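Local coordinates for hypoxanthine-guanine phosphoribosyltransferase (Leishmania tarentolae, PDB 1PZM), which probably salvages purines by transferring the 5-phosphoribosyl group of phosphoribosylpyrophosphate onto hypoxanthine or guanine, giving IMP or GMP, at residues A24-T29 with L193-V198; T133-M138 with V163-D168; V152-K157 with P170-P175. All coordinates share one frame; numbering follows the deposited sequence.

Contact 1: residues A24-T29 with L193-V198. Unlike the reference sequence in segment 193-198: L193 (reference Val), R194 (reference Pro).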
loop_
_atom_site.group_PDB
_atom_site.type_symbol
_atom_site.label_atom_id
_atom_site.label_comp_id
_atom_site.label_asym_id
_atom_site.label_seq_id
_atom_site.Cartn_x
_atom_site.Cartn_y
_atom_site.Cartn_z
ATOM N N ALA A 24 -2.298 11.206 22.007
ATOM C CA ALA A 24 -3.171 11.589 23.133
ATOM C C ALA A 24 -4.183 10.476 23.441
ATOM O O ALA A 24 -4.524 10.240 24.605
ATOM C CB ALA A 24 -3.923 12.935 22.855
ATOM N N ARG A 25 -4.649 9.788 22.393
ATOM C CA ARG A 25 -5.594 8.688 22.567
ATOM C C ARG A 25 -5.819 7.909 21.304
ATOM O O ARG A 25 -5.766 8.439 20.208
ATOM C CB ARG A 25 -6.934 9.159 23.161
ATOM C CG ARG A 25 -7.776 10.035 22.288
ATOM C CD ARG A 25 -8.854 10.807 23.056
ATOM N NE ARG A 25 -9.523 11.752 22.159
ATOM C CZ ARG A 25 -10.634 11.470 21.473
ATOM N NH1 ARG A 25 -11.241 10.284 21.618
ATOM N NH2 ARG A 25 -11.145 12.382 20.654
ATOM N N THR A 26 -6.078 6.626 21.495
ATOM C CA THR A 26 -6.464 5.736 20.430
ATOM C C THR A 26 -7.884 6.078 20.076
ATOM O O THR A 26 -8.742 6.070 20.959
ATOM C CB THR A 26 -6.395 4.294 20.978
ATOM O OG1 THR A 26 -5.037 4.036 21.338
ATOM C CG2 THR A 26 -6.717 3.249 19.881
ATOM N N LEU A 27 -8.132 6.370 18.801
ATOM C CA LEU A 27 -9.460 6.732 18.358
ATOM C C LEU A 27 -10.144 5.437 17.859
ATOM O O LEU A 27 -11.262 5.150 18.261
ATOM C CB LEU A 27 -9.417 7.792 17.238
ATOM C CG LEU A 27 -10.829 8.258 16.774
ATOM C CD1 LEU A 27 -11.716 8.975 17.907
ATOM C CD2 LEU A 27 -10.741 9.162 15.523
ATOM N N VAL A 28 -9.433 4.633 17.030
ATOM C CA VAL A 28 -10.011 3.397 16.494
ATOM C C VAL A 28 -8.900 2.360 16.456
ATOM O O VAL A 28 -7.821 2.653 15.922
ATOM C CB VAL A 28 -10.516 3.566 15.018
ATOM C CG1 VAL A 28 -11.372 2.346 14.586
ATOM C CG2 VAL A 28 -11.302 4.921 14.829
ATOM N N THR A 29 -9.156 1.165 17.023
ATOM C CA THR A 29 -8.147 0.162 16.994
ATOM C C THR A 29 -8.160 -0.479 15.616
ATOM O O THR A 29 -9.169 -0.399 14.829
ATOM C CB THR A 29 -8.329 -0.903 18.058
ATOM O OG1 THR A 29 -9.566 -1.604 17.788
ATOM C CG2 THR A 29 -8.452 -0.279 19.465
ATOM N N LEU A 193 1.774 3.115 12.300
ATOM C CA LEU A 193 1.070 2.624 13.504
ATOM C C LEU A 193 -0.163 1.836 13.108
ATOM O O LEU A 193 -0.859 2.172 12.123
ATOM C CB LEU A 193 0.622 3.774 14.429
ATOM C CG LEU A 193 1.627 4.909 14.749
ATOM C CD1 LEU A 193 0.962 5.947 15.737
ATOM C CD2 LEU A 193 2.938 4.429 15.243
ATOM N N ARG A 194 -0.457 0.814 13.894
ATOM C CA ARG A 194 -1.576 -0.095 13.598
ATOM C C ARG A 194 -2.920 0.497 13.940
ATOM O O ARG A 194 -3.935 0.169 13.290
ATOM C CB ARG A 194 -1.427 -1.401 14.394
ATOM C CG ARG A 194 -0.253 -2.273 13.963
ATOM C CD ARG A 194 -0.222 -3.643 14.755
ATOM N NE ARG A 194 0.799 -4.538 14.234
ATOM C CZ ARG A 194 0.647 -5.354 13.194
ATOM N NH1 ARG A 194 -0.508 -5.385 12.515
ATOM N NH2 ARG A 194 1.676 -6.172 12.826
ATOM N N ASP A 195 -2.954 1.380 14.929
ATOM C CA ASP A 195 -4.222 1.951 15.376
ATOM C C ASP A 195 -4.336 3.405 14.870
ATOM O O ASP A 195 -3.340 4.053 14.506
ATOM C CB ASP A 195 -4.377 1.923 16.892
ATOM C CG ASP A 195 -4.189 0.529 17.497
ATOM O OD1 ASP A 195 -4.811 -0.468 17.065
ATOM O OD2 ASP A 195 -3.407 0.365 18.443
ATOM N N ILE A 196 -5.555 3.890 14.827
ATOM C CA ILE A 196 -5.722 5.259 14.454
ATOM C C ILE A 196 -5.787 6.074 15.744
ATOM O O ILE A 196 -6.632 5.795 16.637
ATOM C CB ILE A 196 -6.994 5.432 13.635
ATOM C CG1 ILE A 196 -6.844 4.735 12.267
ATOM C CG2 ILE A 196 -7.320 6.988 13.475
ATOM C CD1 ILE A 196 -8.184 4.561 11.547
ATOM N N CYS A 197 -4.915 7.083 15.839
ATOM C CA CYS A 197 -4.810 7.862 17.067
ATOM C C CYS A 197 -5.050 9.353 16.845
ATOM O O CYS A 197 -4.861 9.848 15.742
ATOM C CB CYS A 197 -3.454 7.661 17.716
ATOM S SG CYS A 197 -3.023 5.919 18.060
ATOM N N VAL A 198 -5.476 10.056 17.887
ATOM C CA VAL A 198 -5.557 11.511 17.825
ATOM C C VAL A 198 -4.242 12.062 18.344
ATOM O O VAL A 198 -3.824 11.721 19.443
ATOM C CB VAL A 198 -6.733 12.040 18.662
ATOM C CG1 VAL A 198 -6.829 13.592 18.546
ATOM C CG2 VAL A 198 -7.973 11.415 18.182
#
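I196 O receives two backbone amides from the facing strand, L27 N at 2.7 Å and V28 N at 3.1 Å. The first donor lies in the carbonyl plane, while the second is tilted 18° from it. I196 N answers with a bond to V28 O, so the V28–I196 pair is closed from both sides. Next to these bonds V28 CB stands 4.2 Å from I196 CB, and both side chains are buried against V33 of helix 30-48, with I196 also reaching L154 and L155. L27 adds its CB, which packs 4.0 Å from V198 CG2. With L27 and V28 both set opposite I196, this is a classic beta bulge, and it shifts the register between the T26–C197 pair, which is non-hydrogen-bonded, and the hydrogen-bonded V28–I196 pair. Strand 196-199 also pairs with 179-180, giving a small three-stranded antiparallel sheet consistent with the hood of type I phosphoribosyltransferases; L27 touches V179, a residue of the GMP site. Toward A24 the contact lies at the surface: A24 and R25 are exposed, though V198 still packs against L27 and R25. V198 N bonds to R25 O at 2.8 Å, but the bond from A24 N to V198 O is weak. The side chain of R25 leaves with CG wedged between backbone N and carbonyl carbon (chi1 68°), then runs extended beside V198, whose CG2 lies over one face of the guanidinium near its rim, 4.1 Å from R25 NH2. On the face of C197, the exposed T26 lays CG2 4.0 Å from D195 CB. At the far end D195 OD1 lies 3.4 Å from T29 CA and takes a hydrogen bond from Q30 N; T29 itself is the N-cap of helix 30-48.

Contact 2: residues T133-M138 with V163-D168. With 5GP (guanosine-5'-monophosphate), chain C.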
loop_
_atom_site.group_PDB
_atom_site.type_symbol
_atom_site.label_atom_id
_atom_site.label_comp_id
_atom_site.label_asym_id
_atom_site.label_seq_id
_atom_site.Cartn_x
_atom_site.Cartn_y
_atom_site.Cartn_z
ATOM N N THR A 133 -9.983 18.178 -1.949
ATOM C CA THR A 133 -9.126 17.216 -2.629
ATOM C C THR A 133 -9.929 16.151 -3.400
ATOM O O THR A 133 -9.698 15.892 -4.588
ATOM C CB THR A 133 -8.259 16.506 -1.550
ATOM O OG1 THR A 133 -7.464 17.500 -0.880
ATOM C CG2 THR A 133 -7.267 15.525 -2.190
ATOM N N LEU A 134 -10.858 15.529 -2.700
ATOM C CA LEU A 134 -11.697 14.508 -3.285
ATOM C C LEU A 134 -12.488 15.080 -4.443
ATOM O O LEU A 134 -12.599 14.414 -5.472
ATOM C CB LEU A 134 -12.652 13.949 -2.246
ATOM C CG LEU A 134 -13.552 12.783 -2.707
ATOM C CD1 LEU A 134 -12.726 11.550 -3.333
ATOM C CD2 LEU A 134 -14.361 12.321 -1.547
ATOM N N GLN A 135 -13.033 16.295 -4.286
ATOM C CA GLN A 135 -13.856 16.882 -5.335
ATOM C C GLN A 135 -13.045 16.981 -6.627
ATOM O O GLN A 135 -13.542 16.671 -7.720
ATOM C CB GLN A 135 -14.392 18.271 -4.928
ATOM C CG GLN A 135 -15.201 19.016 -6.040
ATOM C CD GLN A 135 -15.648 20.406 -5.634
ATOM O OE1 GLN A 135 -16.857 20.715 -5.649
ATOM N NE2 GLN A 135 -14.695 21.253 -5.277
ATOM N N TYR A 136 -11.798 17.425 -6.503
ATOM C CA TYR A 136 -10.932 17.574 -7.675
ATOM C C TYR A 136 -10.752 16.192 -8.323
ATOM O O TYR A 136 -10.899 16.027 -9.549
ATOM C CB TYR A 136 -9.563 18.126 -7.266
ATOM C CG TYR A 136 -8.532 18.157 -8.393
ATOM C CD1 TYR A 136 -8.549 19.165 -9.351
ATOM C CD2 TYR A 136 -7.540 17.172 -8.494
ATOM C CE1 TYR A 136 -7.622 19.186 -10.371
ATOM C CE2 TYR A 136 -6.603 17.194 -9.522
ATOM C CZ TYR A 136 -6.657 18.200 -10.447
ATOM O OH TYR A 136 -5.729 18.238 -11.455
ATOM N N LEU A 137 -10.456 15.204 -7.490
ATOM C CA LEU A 137 -10.109 13.889 -8.021
ATOM C C LEU A 137 -11.316 13.300 -8.735
ATOM O O LEU A 137 -11.176 12.654 -9.773
ATOM C CB LEU A 137 -9.636 12.940 -6.903
ATOM C CG LEU A 137 -8.275 13.242 -6.272
ATOM C CD1 LEU A 137 -8.017 12.306 -5.066
ATOM C CD2 LEU A 137 -7.138 13.137 -7.271
ATOM N N MET A 138 -12.489 13.507 -8.143
ATOM C CA MET A 138 -13.738 13.013 -8.703
ATOM C C MET A 138 -13.968 13.599 -10.086
ATOM O O MET A 138 -14.102 12.839 -11.053
ATOM C CB MET A 138 -14.915 13.301 -7.776
ATOM C CG MET A 138 -14.944 12.378 -6.516
ATOM S SD MET A 138 -16.398 12.721 -5.454
ATOM C CE MET A 138 -17.819 12.423 -6.583
ATOM N N VAL A 163 -16.838 22.019 0.549
ATOM C CA VAL A 163 -17.628 21.804 -0.671
ATOM C C VAL A 163 -18.535 20.567 -0.500
ATOM O O VAL A 163 -18.396 19.834 0.483
ATOM C CB VAL A 163 -16.743 21.676 -1.928
ATOM C CG1 VAL A 163 -16.053 23.001 -2.235
ATOM C CG2 VAL A 163 -15.705 20.474 -1.781
ATOM N N ASP A 164 -19.410 20.333 -1.470
ATOM C CA ASP A 164 -20.440 19.315 -1.381
ATOM C C ASP A 164 -20.132 18.123 -2.283
ATOM O O ASP A 164 -20.149 18.261 -3.522
ATOM C CB ASP A 164 -21.778 19.937 -1.758
ATOM C CG ASP A 164 -22.570 20.327 -0.548
ATOM O OD1 ASP A 164 -22.585 19.501 0.403
ATOM O OD2 ASP A 164 -23.198 21.409 -0.463
ATOM N N VAL A 165 -19.768 16.992 -1.681
ATOM C CA VAL A 165 -19.462 15.785 -2.467
ATOM C C VAL A 165 -20.193 14.527 -2.008
ATOM O O VAL A 165 -20.451 14.310 -0.788
ATOM C CB VAL A 165 -17.910 15.402 -2.572
ATOM C CG1 VAL A 165 -17.070 16.555 -3.081
ATOM C CG2 VAL A 165 -17.358 14.818 -1.254
ATOM N N LEU A 166 -20.468 13.673 -3.001
ATOM C CA LEU A 166 -20.963 12.308 -2.745
ATOM C C LEU A 166 -19.877 11.373 -2.221
ATOM O O LEU A 166 -18.958 10.973 -3.018
ATOM C CB LEU A 166 -21.628 11.727 -4.014
ATOM C CG LEU A 166 -22.269 10.322 -3.840
ATOM C CD1 LEU A 166 -23.541 10.391 -2.961
ATOM C CD2 LEU A 166 -22.551 9.599 -5.219
ATOM N N VAL A 167 -19.936 11.034 -0.911
ATOM C CA VAL A 167 -19.112 9.872 -0.375
ATOM C C VAL A 167 -19.972 8.626 -0.262
ATOM O O VAL A 167 -20.862 8.535 0.596
ATOM C CB VAL A 167 -18.437 10.097 1.005
ATOM C CG1 VAL A 167 -17.800 8.803 1.525
ATOM C CG2 VAL A 167 -17.324 11.122 0.916
ATOM N N ASP A 168 -19.800 7.718 -1.204
ATOM C CA ASP A 168 -20.728 6.571 -1.271
ATOM C C ASP A 168 -20.510 5.634 -0.090
ATOM O O ASP A 168 -21.487 5.113 0.459
ATOM C CB ASP A 168 -20.539 5.791 -2.559
ATOM C CG ASP A 168 -20.578 6.690 -3.754
ATOM O OD1 ASP A 168 -21.700 7.064 -4.140
ATOM O OD2 ASP A 168 -19.563 7.119 -4.313
HETATM P P 5GP C . -9.349 17.850 2.410
HETATM O O1P 5GP C . -10.547 16.977 2.554
HETATM O O2P 5GP C . -9.506 19.156 3.102
HETATM O O3P 5GP C . -9.248 18.139 0.958
HETATM O "O5'" 5GP C . -8.058 17.053 2.932
HETATM C "C5'" 5GP C . -6.723 17.562 2.804
HETATM C "C4'" 5GP C . -5.639 16.464 3.023
HETATM O "O4'" 5GP C . -5.351 16.206 4.405
HETATM C "C3'" 5GP C . -5.964 15.100 2.421
HETATM O "O3'" 5GP C . -4.805 14.489 1.847
HETATM C "C2'" 5GP C . -6.430 14.324 3.643
HETATM O "O2'" 5GP C . -6.324 12.948 3.415
HETATM C "C1'" 5GP C . -5.557 14.858 4.789
HETATM N N9 5GP C . -6.257 14.855 6.109
HETATM C C8 5GP C . -7.363 15.602 6.557
HETATM N N7 5GP C . -7.583 15.339 7.919
HETATM C C5 5GP C . -6.454 14.656 8.317
HETATM C C6 5GP C . -6.090 14.109 9.554
HETATM O O6 5GP C . -6.872 14.181 10.553
HETATM N N1 5GP C . -4.869 13.449 9.679
HETATM C C2 5GP C . -4.015 13.358 8.578
HETATM N N2 5GP C . -2.827 12.764 8.667
HETATM N N3 5GP C . -4.380 13.877 7.367
HETATM C C4 5GP C . -5.596 14.526 7.254
#
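Q135 reaches from helix 132-142 across to V165 and V163 in the loop before strand 169-173. Its CB sits 3.7 Å from V165 CG1. CG is anti to the backbone N (chi1 176°), and the chain stays extended, carrying the amide on past V165 to V163, whose side chain it crosses at about a right angle. There Q135 CD lies 3.9 Å from V163 CG2. At the tip Q135 NE2 approaches V163 CG2 to 3.7 Å, a van der Waals contact of the amide with the methyl, while OE1, lying near V163 CB, has its polar partner within the same helix, R139 NH2. Beside it on the helix, the buried L134 presents a single methyl: CD2 touches V165 CG2 at 3.9 Å and V167 CG2 at 4.0 Å; the L134 and V167 side chains cross at about a right angle. This helix follows the nucleotide-binding loop of the phosphoribosyltransferase fold, and its start holds the GMP phosphate. T133 N and T133 OG1 both donate to O3P of the ligand, OG1 at 2.6 Å, from a side chain whose CB points away from the loop. The amide end of the helix would be expected to help stabilise the phosphate charge. D129 N, A131 N and S130 OG also bond to the nucleotide, and A131 in turn packs against V165. Farther along the helix the M138 chain bends at its last torsion (chi3 59°); SD lies 4.2 Å from V165 CB and 3.9 Å from L166 O, a carbonyl that takes a hydrogen bond from T151 OG1.

Contact 3: residues V152-K157 with P170-P175. With 5GP (guanosine-5'-monophosphate), chain C.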
loop_
_atom_site.group_PDB
_atom_site.type_symbol
_atom_site.label_atom_id
_atom_site.label_comp_id
_atom_site.label_asym_id
_atom_site.label_seq_id
_atom_site.Cartn_x
_atom_site.Cartn_y
_atom_site.Cartn_z
ATOM N N VAL A 152 -14.873 5.440 -1.627
ATOM C CA VAL A 152 -14.871 4.837 -0.297
ATOM C C VAL A 152 -13.825 5.577 0.561
ATOM O O VAL A 152 -12.692 5.850 0.089
ATOM C CB VAL A 152 -14.589 3.304 -0.364
ATOM C CG1 VAL A 152 -13.239 2.997 -1.122
ATOM C CG2 VAL A 152 -14.586 2.675 1.046
ATOM N N VAL A 153 -14.183 5.901 1.805
ATOM C CA VAL A 153 -13.310 6.707 2.670
ATOM C C VAL A 153 -13.284 6.038 4.040
ATOM O O VAL A 153 -14.376 5.767 4.604
ATOM C CB VAL A 153 -13.943 8.186 2.825
ATOM C CG1 VAL A 153 -13.163 9.048 3.839
ATOM C CG2 VAL A 153 -13.985 8.927 1.462
ATOM N N LEU A 154 -12.106 5.868 4.642
ATOM C CA LEU A 154 -12.091 5.173 5.952
ATOM C C LEU A 154 -12.657 6.090 7.016
ATOM O O LEU A 154 -13.559 5.701 7.790
ATOM C CB LEU A 154 -10.665 4.662 6.348
ATOM C CG LEU A 154 -10.533 3.967 7.718
ATOM C CD1 LEU A 154 -11.474 2.746 7.882
ATOM C CD2 LEU A 154 -9.038 3.586 7.968
ATOM N N LEU A 155 -12.156 7.337 7.025
ATOM C CA LEU A 155 -12.525 8.295 8.054
ATOM C C LEU A 155 -13.137 9.496 7.392
ATOM O O LEU A 155 -12.483 10.236 6.674
ATOM C CB LEU A 155 -11.295 8.726 8.859
ATOM C CG LEU A 155 -10.541 7.642 9.599
ATOM C CD1 LEU A 155 -9.394 8.323 10.321
ATOM C CD2 LEU A 155 -11.528 6.954 10.603
ATOM N N ASP A 156 -14.416 9.729 7.658
ATOM C CA ASP A 156 -15.080 10.920 7.087
ATOM C C ASP A 156 -15.231 11.927 8.193
ATOM O O ASP A 156 -15.810 11.593 9.257
ATOM C CB ASP A 156 -16.466 10.507 6.535
ATOM C CG ASP A 156 -17.025 11.518 5.563
ATOM O OD1 ASP A 156 -18.247 11.464 5.269
ATOM O OD2 ASP A 156 -16.278 12.393 5.043
ATOM N N LYS A 157 -14.806 13.178 7.939
ATOM C CA LYS A 157 -15.054 14.296 8.859
ATOM C C LYS A 157 -16.023 15.300 8.239
ATOM O O LYS A 157 -15.607 16.422 7.822
ATOM C CB LYS A 157 -13.717 14.987 9.293
ATOM C CG LYS A 157 -12.710 13.994 9.960
ATOM C CD LYS A 157 -11.453 14.696 10.612
ATOM C CE LYS A 157 -10.602 15.287 9.607
ATOM N NZ LYS A 157 -9.123 15.571 10.049
ATOM N N PRO A 170 -18.647 5.864 3.410
ATOM C CA PRO A 170 -17.848 6.441 4.475
ATOM C C PRO A 170 -17.861 5.389 5.593
ATOM O O PRO A 170 -18.903 5.196 6.260
ATOM C CB PRO A 170 -18.652 7.652 4.891
ATOM C CG PRO A 170 -20.132 7.339 4.534
ATOM C CD PRO A 170 -20.083 6.167 3.564
ATOM N N VAL A 171 -16.722 4.758 5.834
ATOM C CA VAL A 171 -16.707 3.592 6.728
ATOM C C VAL A 171 -16.925 4.020 8.156
ATOM O O VAL A 171 -17.751 3.467 8.874
ATOM C CB VAL A 171 -15.371 2.836 6.591
ATOM C CG1 VAL A 171 -15.399 1.602 7.469
ATOM C CG2 VAL A 171 -15.175 2.395 5.148
ATOM N N ILE A 172 -16.181 5.031 8.579
ATOM C CA ILE A 172 -16.345 5.541 9.943
ATOM C C ILE A 172 -16.487 7.047 9.905
ATOM O O ILE A 172 -15.699 7.697 9.212
ATOM C CB ILE A 172 -15.113 5.183 10.789
ATOM C CG1 ILE A 172 -14.792 3.685 10.646
ATOM C CG2 ILE A 172 -15.327 5.617 12.253
ATOM C CD1 ILE A 172 -13.501 3.264 11.397
ATOM N N THR A 173 -17.465 7.598 10.640
ATOM C CA THR A 173 -17.690 9.055 10.662
ATOM C C THR A 173 -17.173 9.574 11.989
ATOM O O THR A 173 -17.532 9.030 13.015
ATOM C CB THR A 173 -19.197 9.335 10.498
ATOM O OG1 THR A 173 -19.572 8.955 9.168
ATOM C CG2 THR A 173 -19.539 10.890 10.553
ATOM N N ILE A 174 -16.316 10.605 11.986
ATOM C CA ILE A 174 -15.688 11.043 13.246
ATOM C C ILE A 174 -15.719 12.538 13.334
ATOM O O ILE A 174 -15.871 13.217 12.319
ATOM C CB ILE A 174 -14.190 10.642 13.340
ATOM C CG1 ILE A 174 -13.402 11.336 12.214
ATOM C CG2 ILE A 174 -14.009 9.121 13.326
ATOM C CD1 ILE A 174 -11.849 11.128 12.247
ATOM N N PRO A 175 -15.566 13.076 14.536
ATOM C CA PRO A 175 -15.547 14.540 14.665
ATOM C C PRO A 175 -14.220 15.107 14.178
ATOM O O PRO A 175 -13.305 14.371 13.748
ATOM C CB PRO A 175 -15.830 14.797 16.160
ATOM C CG PRO A 175 -15.517 13.523 16.858
ATOM C CD PRO A 175 -15.403 12.381 15.827
HETATM P P 5GP C . -9.349 17.850 2.410
HETATM O O1P 5GP C . -10.547 16.977 2.554
HETATM O O2P 5GP C . -9.506 19.156 3.102
HETATM O O3P 5GP C . -9.248 18.139 0.958
HETATM O "O5'" 5GP C . -8.058 17.053 2.932
HETATM C "C5'" 5GP C . -6.723 17.562 2.804
HETATM C "C4'" 5GP C . -5.639 16.464 3.023
HETATM O "O4'" 5GP C . -5.351 16.206 4.405
HETATM C "C3'" 5GP C . -5.964 15.100 2.421
HETATM O "O3'" 5GP C . -4.805 14.489 1.847
HETATM C "C2'" 5GP C . -6.430 14.324 3.643
HETATM O "O2'" 5GP C . -6.324 12.948 3.415
HETATM C "C1'" 5GP C . -5.557 14.858 4.789
HETATM N N9 5GP C . -6.257 14.855 6.109
HETATM C C8 5GP C . -7.363 15.602 6.557
HETATM N N7 5GP C . -7.583 15.339 7.919
HETATM C C5 5GP C . -6.454 14.656 8.317
HETATM C C6 5GP C . -6.090 14.109 9.554
HETATM O O6 5GP C . -6.872 14.181 10.553
HETATM N N1 5GP C . -4.869 13.449 9.679
HETATM C C2 5GP C . -4.015 13.358 8.578
HETATM N N2 5GP C . -2.827 12.764 8.667
HETATM N N3 5GP C . -4.380 13.877 7.367
HETATM C C4 5GP C . -5.596 14.526 7.254
HETATM O O HOH W 1 -20.122 10.597 7.183
#
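K157 NZ is gripped by three acceptors: O6 of the bound GMP at 2.7 Å, N7 of the same base at 2.6 Å, and the backbone carbonyl of A177. The aliphatic part of the lysine packs on the residues just past strand 169-173, for K157 CG lies 3.6 Å from I174 CG1 and CD meets both I174 CD1 and P175 O. I174 CG1 takes the place between backbone N and carbonyl carbon (chi1 63°), which brings it across the lysine chain. Behind this, segments 152-157 and 170-175 run parallel, 13° apart. V171 N bonds almost straight to V153 O at 2.8 Å, and the very next amide, I172 N, bonds to L154 O with a more bent N-H. L154 and V171, nearest each other in the register, both take helix-like backbone angles where these successive amides meet successive carbonyls. Beyond them, D156 N donates to I172 O and D156 O accepts from I174 N. On one face L155 CD2 lies alongside I172 and touches its CB at 4.0 Å. The L154 side chain brings its end back, CD1 meeting I172 CD1 and V171 CB. V171 continues onto F71 of helix 69-81 and onto A36 and C40 of helix 30-48. On the side of P170 and T173, D156 is buried: OD2 forms a salt bridge with R161, while OD1 packs 3.9 Å from P170 CB and takes a hydrogen bond from a water at 2.8 Å that is also bonded to T173 OG1. A lysine just past a strand of the parallel sheet, reading O6 and N7 together, is a purine-recognition feature of 6-oxopurine phosphoribosyltransferases.

In the fold
Contacts 1 and 3 both pair strands, one antiparallel with a bulge in the small sheet, the other parallel in the main sheet. Contact 3 is the more buried, its centre about 9 Å from that of the chain; contact 1, partly buried, lies about 17 Å out. They share a hydrophobic junction: I196 CD1 packs 3.8 Å from L154 CD2, and L27 and V28 meet I174 and I172. Contact 2 is a surface contact of helix against loop, carried mainly by side chains; its centre lies about 25 Å from that of contact 1. It joins contact 3 through V167 on V153 and through the nucleotide, whose phosphate T133 helps hold while K157 bonds to the base.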